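Local coordinates for BDI_3064 protein (Parabacteroides distasonis ATCC 8503, PDB 5Z06) that hydrolyses linear beta-1,2-glucan and beta-1,2-glucooligosaccharides of four or more units from the non-reducing end, releasing sophorose, at residues G77-S85 with A146-K154; E312-T323 with S369-V380. All blocks are in the same frame, centred on the assembly; numbering follows the deposited sequence.

Interaction 1 of 2, residues G77-S85 with A146-K154; sequences GNDFFREPS and AVNDTNIKK
Asp149 reaches from 146-154 to the backbone of 77-85. Its OD1 accepts the amide of Phe81, N to OD1 2.9 Å, on the syn side but 31° out of the carboxylate plane. Its OD2 turns to Phe80 and meets the ring edge at CD1, 3.4 Å away. OD1 also lies at the edge of the Phe81 ring, the carboxylate turned 73° from the ring plane. With an alanine here, the Phe81 amide would probably lose this acceptor and the Phe80 edge its polar neighbour. One water ties the two backbones by donating to both Asp79 O and Asp149 O.

The extended Lys153 chain crosses the Phe81 side chain at about a right angle, with CE at the ring edge, and brings its ammonium to Asp79. NZ forms a salt bridge with OD1 of Asp79 at 2.7 Å, on the anti lone pair, and a weak bond to Asn78 O. The other oxygen of Asp79 pairs with Arg317, so the carboxylate has a cationic partner on each oxygen.

Ile152 puts CG2 against Phe81 CD2 at 3.7 Å, while its CD1 reaches Pro84 CG. Val147 crosses Pro84 at about a right angle. Its CG1 is anti to the backbone N (chi1 175°) and packs tightly on Pro84 CG at 3.4 Å. Leu179 of strand 169-180 touches both Pro84 and Ile152, and Tyr8 meets the Phe81 ring edge to face.

The arrangement is loop-on-loop packing within the N-terminal beta region. It joins the connection between strands 65-71 and 86-93 to the one between strands 132-138 and 155-161.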
loop_
_atom_site.group_PDB
_atom_site.type_symbol
_atom_site.label_atom_id
_atom_site.label_comp_id
_atom_site.label_asym_id
_atom_site.label_seq_id
_atom_site.Cartn_x
_atom_site.Cartn_y
_atom_site.Cartn_z
ATOM N N GLY A 77 6.274 -4.512 6.532
ATOM C CA GLY A 77 7.676 -4.126 6.389
ATOM C C GLY A 77 8.210 -3.099 7.379
ATOM O O GLY A 77 9.377 -2.704 7.264
ATOM N N ASN A 78 7.382 -2.667 8.346
ATOM C CA ASN A 78 7.827 -1.802 9.449
ATOM C C ASN A 78 8.272 -2.758 10.546
ATOM O O ASN A 78 7.480 -3.201 11.395
ATOM C CB ASN A 78 6.731 -0.849 9.961
ATOM C CG ASN A 78 6.419 0.283 8.998
ATOM O OD1 ASN A 78 6.215 1.417 9.425
ATOM N ND2 ASN A 78 6.328 -0.023 7.708
ATOM N N ASP A 79 9.543 -3.120 10.456
ATOM C CA ASP A 79 10.155 -4.163 11.285
ATOM C C ASP A 79 11.405 -3.698 11.989
ATOM O O ASP A 79 11.775 -4.286 12.987
ATOM C CB ASP A 79 10.505 -5.376 10.403
ATOM C CG ASP A 79 9.309 -5.871 9.599
ATOM O OD1 ASP A 79 8.217 -6.000 10.199
ATOM O OD2 ASP A 79 9.444 -6.106 8.369
ATOM N N PHE A 80 12.053 -2.664 11.457
ATOM C CA PHE A 80 13.279 -2.142 11.989
ATOM C C PHE A 80 12.995 -0.795 12.601
ATOM O O PHE A 80 12.470 0.090 11.947
ATOM C CB PHE A 80 14.315 -2.025 10.878
ATOM C CG PHE A 80 14.635 -3.338 10.238
ATOM C CD1 PHE A 80 15.322 -4.318 10.952
ATOM C CD2 PHE A 80 14.215 -3.625 8.941
ATOM C CE1 PHE A 80 15.610 -5.550 10.380
ATOM C CE2 PHE A 80 14.506 -4.851 8.362
ATOM C CZ PHE A 80 15.201 -5.814 9.082
ATOM N N PHE A 81 13.352 -0.670 13.871
ATOM C CA PHE A 81 13.054 0.482 14.687
ATOM C C PHE A 81 14.297 0.862 15.466
ATOM O O PHE A 81 15.188 0.045 15.717
ATOM C CB PHE A 81 11.913 0.186 15.672
ATOM C CG PHE A 81 10.631 -0.236 15.015
ATOM C CD1 PHE A 81 9.690 0.708 14.606
ATOM C CD2 PHE A 81 10.364 -1.582 14.784
ATOM C CE1 PHE A 81 8.506 0.314 13.988
ATOM C CE2 PHE A 81 9.179 -1.979 14.165
ATOM C CZ PHE A 81 8.253 -1.032 13.772
ATOM N N ARG A 82 14.332 2.116 15.862
ATOM C CA ARG A 82 15.333 2.601 16.786
ATOM C C ARG A 82 15.090 1.898 18.090
ATOM O O ARG A 82 13.937 1.621 18.446
ATOM C CB ARG A 82 15.177 4.092 17.001
ATOM C CG ARG A 82 15.447 4.921 15.785
ATOM C CD ARG A 82 15.443 6.362 16.183
ATOM N NE ARG A 82 15.123 7.250 15.072
ATOM C CZ ARG A 82 15.965 7.671 14.116
ATOM N NH1 ARG A 82 17.242 7.287 14.061
ATOM N NH2 ARG A 82 15.509 8.503 13.197
ATOM N N GLU A 83 16.163 1.590 18.808
ATOM C CA GLU A 83 16.014 0.968 20.121
ATOM C C GLU A 83 15.523 2.076 21.035
ATOM O O GLU A 83 16.161 3.117 21.120
ATOM C CB GLU A 83 17.318 0.352 20.594
ATOM C CG GLU A 83 17.748 -0.802 19.699
ATOM C CD GLU A 83 18.935 -1.565 20.249
ATOM O OE1 GLU A 83 19.524 -1.113 21.258
ATOM O OE2 GLU A 83 19.272 -2.622 19.677
ATOM N N PRO A 84 14.324 1.902 21.621
ATOM C CA PRO A 84 13.772 2.990 22.363
ATOM C C PRO A 84 14.100 2.858 23.840
ATOM O O PRO A 84 14.261 1.750 24.336
ATOM C CB PRO A 84 12.277 2.812 22.143
ATOM C CG PRO A 84 12.079 1.333 22.107
ATOM C CD PRO A 84 13.383 0.759 21.584
ATOM N N SER A 85 14.213 3.996 24.510
ATOM C CA SER A 85 14.310 4.055 25.966
ATOM C C SER A 85 13.125 4.756 26.599
ATOM O O SER A 85 12.926 4.630 27.803
ATOM C CB SER A 85 15.564 4.814 26.375
ATOM O OG SER A 85 16.713 4.045 26.123
ATOM N N ALA A 146 15.443 -4.068 28.156
ATOM C CA ALA A 146 15.889 -3.589 26.833
ATOM C C ALA A 146 14.875 -3.887 25.705
ATOM O O ALA A 146 14.440 -5.029 25.516
ATOM C CB ALA A 146 17.246 -4.185 26.483
ATOM N N VAL A 147 14.484 -2.844 24.983
ATOM C CA VAL A 147 13.525 -2.963 23.889
ATOM C C VAL A 147 14.313 -2.871 22.594
ATOM O O VAL A 147 15.136 -1.985 22.437
ATOM C CB VAL A 147 12.442 -1.863 23.962
ATOM C CG1 VAL A 147 11.516 -1.913 22.752
ATOM C CG2 VAL A 147 11.626 -2.028 25.232
ATOM N N ASN A 148 14.057 -3.789 21.674
ATOM C CA ASN A 148 14.719 -3.779 20.373
ATOM C C ASN A 148 13.814 -4.471 19.361
ATOM O O ASN A 148 12.708 -4.895 19.714
ATOM C CB ASN A 148 16.064 -4.496 20.480
ATOM C CG ASN A 148 15.940 -5.838 21.148
ATOM O OD1 ASN A 148 15.244 -6.737 20.670
ATOM N ND2 ASN A 148 16.592 -5.975 22.275
ATOM N N ASP A 149 14.299 -4.616 18.125
ATOM C CA ASP A 149 13.502 -5.174 17.014
ATOM C C ASP A 149 12.890 -6.541 17.288
ATOM O O ASP A 149 11.775 -6.817 16.840
ATOM C CB ASP A 149 14.335 -5.216 15.732
ATOM C CG ASP A 149 14.643 -3.847 15.206
ATOM O OD1 ASP A 149 14.032 -2.884 15.691
ATOM O OD2 ASP A 149 15.493 -3.713 14.311
ATOM N N THR A 150 13.581 -7.357 18.078
ATOM C CA THR A 150 13.102 -8.697 18.409
ATOM C C THR A 150 11.901 -8.700 19.358
ATOM O O THR A 150 11.183 -9.680 19.409
ATOM C CB THR A 150 14.206 -9.548 19.081
ATOM O OG1 THR A 150 14.463 -9.051 20.404
ATOM C CG2 THR A 150 15.510 -9.558 18.251
ATOM N N ASN A 151 11.701 -7.634 20.134
ATOM C CA ASN A 151 10.597 -7.600 21.121
ATOM C C ASN A 151 9.686 -6.358 21.112
ATOM O O ASN A 151 8.678 -6.354 21.814
ATOM C CB ASN A 151 11.149 -7.834 22.547
ATOM C CG ASN A 151 12.134 -6.769 22.980
ATOM O OD1 ASN A 151 12.094 -5.636 22.509
ATOM N ND2 ASN A 151 13.029 -7.130 23.886
ATOM N N ILE A 152 10.040 -5.325 20.342
ATOM C CA ILE A 152 9.316 -4.045 20.369
ATOM C C ILE A 152 7.835 -4.184 19.983
ATOM O O ILE A 152 6.971 -3.521 20.557
ATOM C CB ILE A 152 10.026 -2.981 19.492
ATOM C CG1 ILE A 152 9.483 -1.587 19.789
ATOM C CG2 ILE A 152 9.935 -3.336 18.004
ATOM C CD1 ILE A 152 10.333 -0.477 19.205
ATOM N N LYS A 153 7.547 -5.089 19.060
ATOM C CA LYS A 153 6.184 -5.349 18.628
ATOM C C LYS A 153 5.298 -5.993 19.669
ATOM O O LYS A 153 4.082 -6.049 19.475
ATOM C CB LYS A 153 6.181 -6.208 17.367
ATOM C CG LYS A 153 6.744 -5.430 16.211
ATOM C CD LYS A 153 6.504 -6.123 14.898
ATOM C CE LYS A 153 7.149 -5.293 13.813
ATOM N NZ LYS A 153 6.982 -6.013 12.546
ATOM N N LYS A 154 5.889 -6.479 20.759
ATOM C CA LYS A 154 5.095 -6.872 21.929
ATOM C C LYS A 154 4.533 -5.672 22.720
ATOM O O LYS A 154 3.688 -5.854 23.599
ATOM C CB LYS A 154 5.901 -7.828 22.810
ATOM C CG LYS A 154 6.010 -9.202 22.159
ATOM C CD LYS A 154 7.012 -10.112 22.834
ATOM C CE LYS A 154 6.794 -11.546 22.353
ATOM N NZ LYS A 154 7.977 -12.405 22.615
HETATM O O HOH W 1 10.617 -5.882 14.702
#

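Interaction 2 of 2, residues E312-T323 with S369-V380; sequences ENIPGRNDMIAT and SHFIDGTTGKTV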
loop_
_atom_site.group_PDB
_atom_site.type_symbol
_atom_site.label_atom_id
_atom_site.label_comp_id
_atom_site.label_asym_id
_atom_site.label_seq_id
_atom_site.Cartn_x
_atom_site.Cartn_y
_atom_site.Cartn_z
ATOM N N GLU A 312 8.006 -3.006 -1.904
ATOM C CA GLU A 312 6.816 -3.735 -1.541
ATOM C C GLU A 312 5.718 -2.773 -1.124
ATOM O O GLU A 312 4.577 -2.911 -1.538
ATOM C CB GLU A 312 7.106 -4.696 -0.403
ATOM C CG GLU A 312 5.883 -5.362 0.225
ATOM C CD GLU A 312 5.144 -6.345 -0.653
ATOM O OE1 GLU A 312 5.314 -6.347 -1.900
ATOM O OE2 GLU A 312 4.373 -7.150 -0.066
ATOM N N ASN A 313 6.075 -1.824 -0.278
ATOM C CA ASN A 313 5.122 -0.827 0.186
ATOM C C ASN A 313 5.872 0.336 0.796
ATOM O O ASN A 313 7.021 0.187 1.206
ATOM C CB ASN A 313 4.125 -1.411 1.217
ATOM C CG ASN A 313 4.802 -1.909 2.462
ATOM O OD1 ASN A 313 5.436 -2.967 2.445
ATOM N ND2 ASN A 313 4.710 -1.135 3.541
ATOM N N ILE A 314 5.184 1.472 0.854
ATOM C CA ILE A 314 5.678 2.704 1.476
ATOM C C ILE A 314 4.574 3.225 2.412
ATOM O O ILE A 314 3.417 3.398 1.968
ATOM C CB ILE A 314 6.042 3.755 0.401
ATOM C CG1 ILE A 314 7.012 3.140 -0.639
ATOM C CG2 ILE A 314 6.627 5.017 1.033
ATOM C CD1 ILE A 314 7.455 4.107 -1.738
ATOM N N PRO A 315 4.885 3.445 3.691
ATOM C CA PRO A 315 6.186 3.183 4.280
ATOM C C PRO A 315 6.351 1.710 4.585
ATOM O O PRO A 315 5.466 1.093 5.189
ATOM C CB PRO A 315 6.146 3.979 5.570
ATOM C CG PRO A 315 4.695 3.989 5.964
ATOM C CD PRO A 315 3.947 4.030 4.673
ATOM N N GLY A 316 7.471 1.148 4.156
ATOM C CA GLY A 316 7.777 -0.259 4.400
ATOM C C GLY A 316 9.269 -0.432 4.596
ATOM O O GLY A 316 9.923 0.446 5.164
ATOM N N ARG A 317 9.798 -1.566 4.145
ATOM C CA ARG A 317 11.236 -1.758 4.066
ATOM C C ARG A 317 11.772 -0.742 3.103
ATOM O O ARG A 317 11.201 -0.517 2.041
ATOM C CB ARG A 317 11.595 -3.143 3.553
ATOM C CG ARG A 317 11.138 -4.241 4.480
ATOM C CD ARG A 317 11.866 -4.185 5.816
ATOM N NE ARG A 317 11.472 -5.353 6.585
ATOM C CZ ARG A 317 12.018 -6.558 6.458
ATOM N NH1 ARG A 317 13.021 -6.778 5.607
ATOM N NH2 ARG A 317 11.560 -7.554 7.200
ATOM N N ASN A 318 12.854 -0.107 3.503
ATOM C CA ASN A 318 13.495 0.884 2.690
ATOM C C ASN A 318 14.172 0.244 1.468
ATOM O O ASN A 318 14.221 0.839 0.371
ATOM C CB ASN A 318 14.490 1.659 3.556
ATOM C CG ASN A 318 15.215 2.735 2.785
ATOM O OD1 ASN A 318 16.457 2.767 2.742
ATOM N ND2 ASN A 318 14.449 3.614 2.149
ATOM N N ASP A 319 14.699 -0.962 1.646
ATOM C CA ASP A 319 15.577 -1.572 0.641
ATOM C C ASP A 319 14.956 -2.706 -0.131
ATOM O O ASP A 319 15.484 -3.108 -1.160
ATOM C CB ASP A 319 16.851 -2.090 1.306
ATOM C CG ASP A 319 17.643 -0.991 1.997
ATOM O OD1 ASP A 319 17.519 0.198 1.627
ATOM O OD2 ASP A 319 18.398 -1.331 2.914
ATOM N N MET A 320 13.833 -3.217 0.342
ATOM C CA MET A 320 13.290 -4.413 -0.232
ATOM C C MET A 320 12.373 -4.067 -1.372
ATOM O O MET A 320 11.391 -3.358 -1.187
ATOM C CB MET A 320 12.529 -5.198 0.825
ATOM C CG MET A 320 12.088 -6.551 0.371
ATOM S SD MET A 320 11.165 -7.335 1.693
ATOM C CE MET A 320 9.607 -6.446 1.598
ATOM N N ILE A 321 12.690 -4.606 -2.542
ATOM C CA ILE A 321 11.828 -4.500 -3.708
ATOM C C ILE A 321 11.049 -5.770 -3.920
ATOM O O ILE A 321 11.455 -6.850 -3.506
ATOM C CB ILE A 321 12.568 -4.036 -4.975
ATOM C CG1 ILE A 321 13.623 -5.026 -5.468
ATOM C CG2 ILE A 321 13.162 -2.671 -4.727
ATOM C CD1 ILE A 321 13.135 -5.945 -6.559
ATOM N N ALA A 322 9.863 -5.600 -4.481
ATOM C CA ALA A 322 8.980 -6.708 -4.812
ATOM C C ALA A 322 9.074 -6.838 -6.325
ATOM O O ALA A 322 8.879 -5.867 -7.046
ATOM C CB ALA A 322 7.560 -6.411 -4.381
ATOM N N THR A 323 9.411 -8.032 -6.795
ATOM C CA THR A 323 9.685 -8.223 -8.193
ATOM C C THR A 323 8.444 -8.191 -9.049
ATOM O O THR A 323 8.499 -7.686 -10.158
ATOM C CB THR A 323 10.410 -9.550 -8.401
ATOM O OG1 THR A 323 9.676 -10.562 -7.728
ATOM C CG2 THR A 323 11.801 -9.443 -7.817
ATOM N N SER A 369 13.305 -14.213 -7.046
ATOM C CA SER A 369 12.489 -14.265 -5.853
ATOM C C SER A 369 11.471 -13.122 -5.849
ATOM O O SER A 369 11.570 -12.161 -6.612
ATOM C CB SER A 369 13.371 -14.116 -4.622
ATOM O OG SER A 369 14.096 -12.908 -4.673
ATOM N N HIS A 370 10.514 -13.249 -4.948
ATOM C CA HIS A 370 9.493 -12.262 -4.741
ATOM C C HIS A 370 10.127 -10.966 -4.280
ATOM O O HIS A 370 9.804 -9.902 -4.778
ATOM C CB HIS A 370 8.547 -12.755 -3.660
ATOM C CG HIS A 370 7.292 -11.964 -3.529
ATOM N ND1 HIS A 370 6.142 -12.527 -3.020
ATOM C CD2 HIS A 370 6.987 -10.678 -3.828
ATOM C CE1 HIS A 370 5.189 -11.612 -2.998
ATOM N NE2 HIS A 370 5.667 -10.486 -3.497
ATOM N N PHE A 371 11.007 -11.089 -3.293
ATOM C CA PHE A 371 11.625 -9.948 -2.681
ATOM C C PHE A 371 13.117 -10.007 -2.844
ATOM O O PHE A 371 13.729 -11.070 -2.696
ATOM C CB PHE A 371 11.248 -9.901 -1.237
ATOM C CG PHE A 371 9.784 -9.830 -1.032
ATOM C CD1 PHE A 371 9.104 -8.642 -1.282
ATOM C CD2 PHE A 371 9.066 -10.942 -0.603
ATOM C CE1 PHE A 371 7.729 -8.563 -1.100
ATOM C CE2 PHE A 371 7.703 -10.865 -0.401
ATOM C CZ PHE A 371 7.027 -9.664 -0.639
ATOM N N ILE A 372 13.683 -8.859 -3.187
ATOM C CA ILE A 372 15.109 -8.696 -3.308
ATOM C C ILE A 372 15.501 -7.423 -2.567
ATOM O O ILE A 372 14.752 -6.433 -2.540
ATOM C CB ILE A 372 15.535 -8.598 -4.771
ATOM C CG1 ILE A 372 14.825 -9.671 -5.616
ATOM C CG2 ILE A 372 17.049 -8.712 -4.870
ATOM C CD1 ILE A 372 15.065 -9.570 -7.119
ATOM N N ASP A 373 16.673 -7.455 -1.960
ATOM C CA ASP A 373 17.230 -6.274 -1.348
ATOM C C ASP A 373 17.849 -5.503 -2.502
ATOM O O ASP A 373 18.798 -5.962 -3.129
ATOM C CB ASP A 373 18.240 -6.646 -0.245
ATOM C CG ASP A 373 18.793 -5.443 0.485
ATOM O OD1 ASP A 373 19.045 -4.396 -0.142
ATOM O OD2 ASP A 373 19.007 -5.550 1.698
ATOM N N GLY A 374 17.282 -4.331 -2.777
ATOM C CA GLY A 374 17.698 -3.488 -3.885
ATOM C C GLY A 374 19.130 -3.011 -3.817
ATOM O O GLY A 374 19.711 -2.698 -4.827
ATOM N N THR A 375 19.687 -2.948 -2.618
ATOM C CA THR A 375 21.053 -2.531 -2.411
ATOM C C THR A 375 22.043 -3.658 -2.623
ATOM O O THR A 375 23.205 -3.391 -2.820
ATOM C CB THR A 375 21.257 -1.988 -0.978
ATOM O OG1 THR A 375 21.017 -3.026 -0.023
ATOM C CG2 THR A 375 20.316 -0.812 -0.690
ATOM N N THR A 376 21.602 -4.915 -2.546
ATOM C CA THR A 376 22.532 -6.060 -2.662
ATOM C C THR A 376 22.268 -7.080 -3.778
ATOM O O THR A 376 23.163 -7.854 -4.102
ATOM C CB THR A 376 22.595 -6.835 -1.343
ATOM O OG1 THR A 376 21.354 -7.531 -1.123
ATOM C CG2 THR A 376 22.896 -5.893 -0.176
ATOM N N GLY A 377 21.054 -7.106 -4.342
ATOM C CA GLY A 377 20.660 -8.155 -5.271
ATOM C C GLY A 377 20.303 -9.459 -4.567
ATOM O O GLY A 377 19.987 -10.455 -5.237
ATOM N N LYS A 378 20.317 -9.464 -3.231
ATOM C CA LYS A 378 20.103 -10.689 -2.464
ATOM C C LYS A 378 18.620 -10.819 -2.165
ATOM O O LYS A 378 17.946 -9.845 -1.796
ATOM C CB LYS A 378 20.886 -10.692 -1.137
ATOM C CG LYS A 378 22.416 -10.629 -1.255
ATOM C CD LYS A 378 23.006 -11.691 -2.173
ATOM C CE LYS A 378 22.609 -13.103 -1.736
ATOM N NZ LYS A 378 23.096 -14.116 -2.714
ATOM N N THR A 379 18.126 -12.035 -2.324
ATOM C CA THR A 379 16.773 -12.381 -1.972
ATOM C C THR A 379 16.511 -12.099 -0.496
ATOM O O THR A 379 17.382 -12.259 0.347
ATOM C CB THR A 379 16.522 -13.834 -2.341
ATOM O OG1 THR A 379 16.461 -13.902 -3.768
ATOM C CG2 THR A 379 15.218 -14.414 -1.710
ATOM N N VAL A 380 15.310 -11.617 -0.219
ATOM C CA VAL A 380 14.851 -11.386 1.132
ATOM C C VAL A 380 13.723 -12.381 1.322
ATOM O O VAL A 380 12.794 -12.416 0.531
ATOM C CB VAL A 380 14.348 -9.926 1.327
ATOM C CG1 VAL A 380 13.789 -9.720 2.733
ATOM C CG2 VAL A 380 15.475 -8.939 1.035
HETATM O O HOH W 2 4.345 -8.065 -3.544
#
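Strands 320-322 and 371-373 pair antiparallel, with Ile321 and Ile372 as the hydrogen-bonded pair: Ile321 N gives to Ile372 O at 2.8 Å, and Ile372 N to Ile321 O at 3.0 Å. Gly374 N to Asp319 O and Thr323 N to His370 O continue the ladder at its two ends.

Met320, Ala322 and Phe371 share one face. Met320 bends at chi3 (75°), bringing CE to Phe371 CD1 at 3.7 Å. Its sulfur stands obliquely to the ring in a Met-aromatic contact, with SD also against Val380 CG1. Glu312 meets the ring at its edge, its carboxylate turned 89° from the ring plane and OE1 3.4 Å from Phe371 CE1. OE1 accepts from a water that also bonds His370 NE2, while OE2 pairs with Arg76. The His370 ring has Phe371 CZ over one face, offset toward the rim.

On the other face Ile321 and Ile372 lie side by side, pointing the same way. Thr323, just past strand 320-322, sets CG2 tight on Ile372 CD1 at 3.3 Å. Its OG1 lies 2.7 Å from Ser369 O and 3.0 Å from His370 O.

At the end of strand 371-373, Asp373 OD1 accepts from Thr375 N in an Asx turn. Strand 320-322 runs into helix 323-338; its partner is distant in sequence. This helical domain is consistent with the alpha/alpha-barrel of the six-hairpin clan.

Overall arrangement
Interactions 1 and 2 come in series along the chain, with centres about 20 Å apart, yet they touch. Arg317 of 312-323 makes a salt bridge to Asp79 of 77-85, NE to OD2 2.8 Å, and the Phe80 ring packs on the same nitrogen, CE2 to NE 3.6 Å. Asn78 ND2 lies 2.9 Å from Pro315 O, a probable hydrogen bond. The loop 77-85 thus bridges 146-154 on the beta-rich N-terminal side and 312-323 on the helical side. Interaction 2 is the more buried. The side chain of His370 lies about 4 Å from a bound glycerol, which probably came from the crystallisation liquor but may mark a pocket.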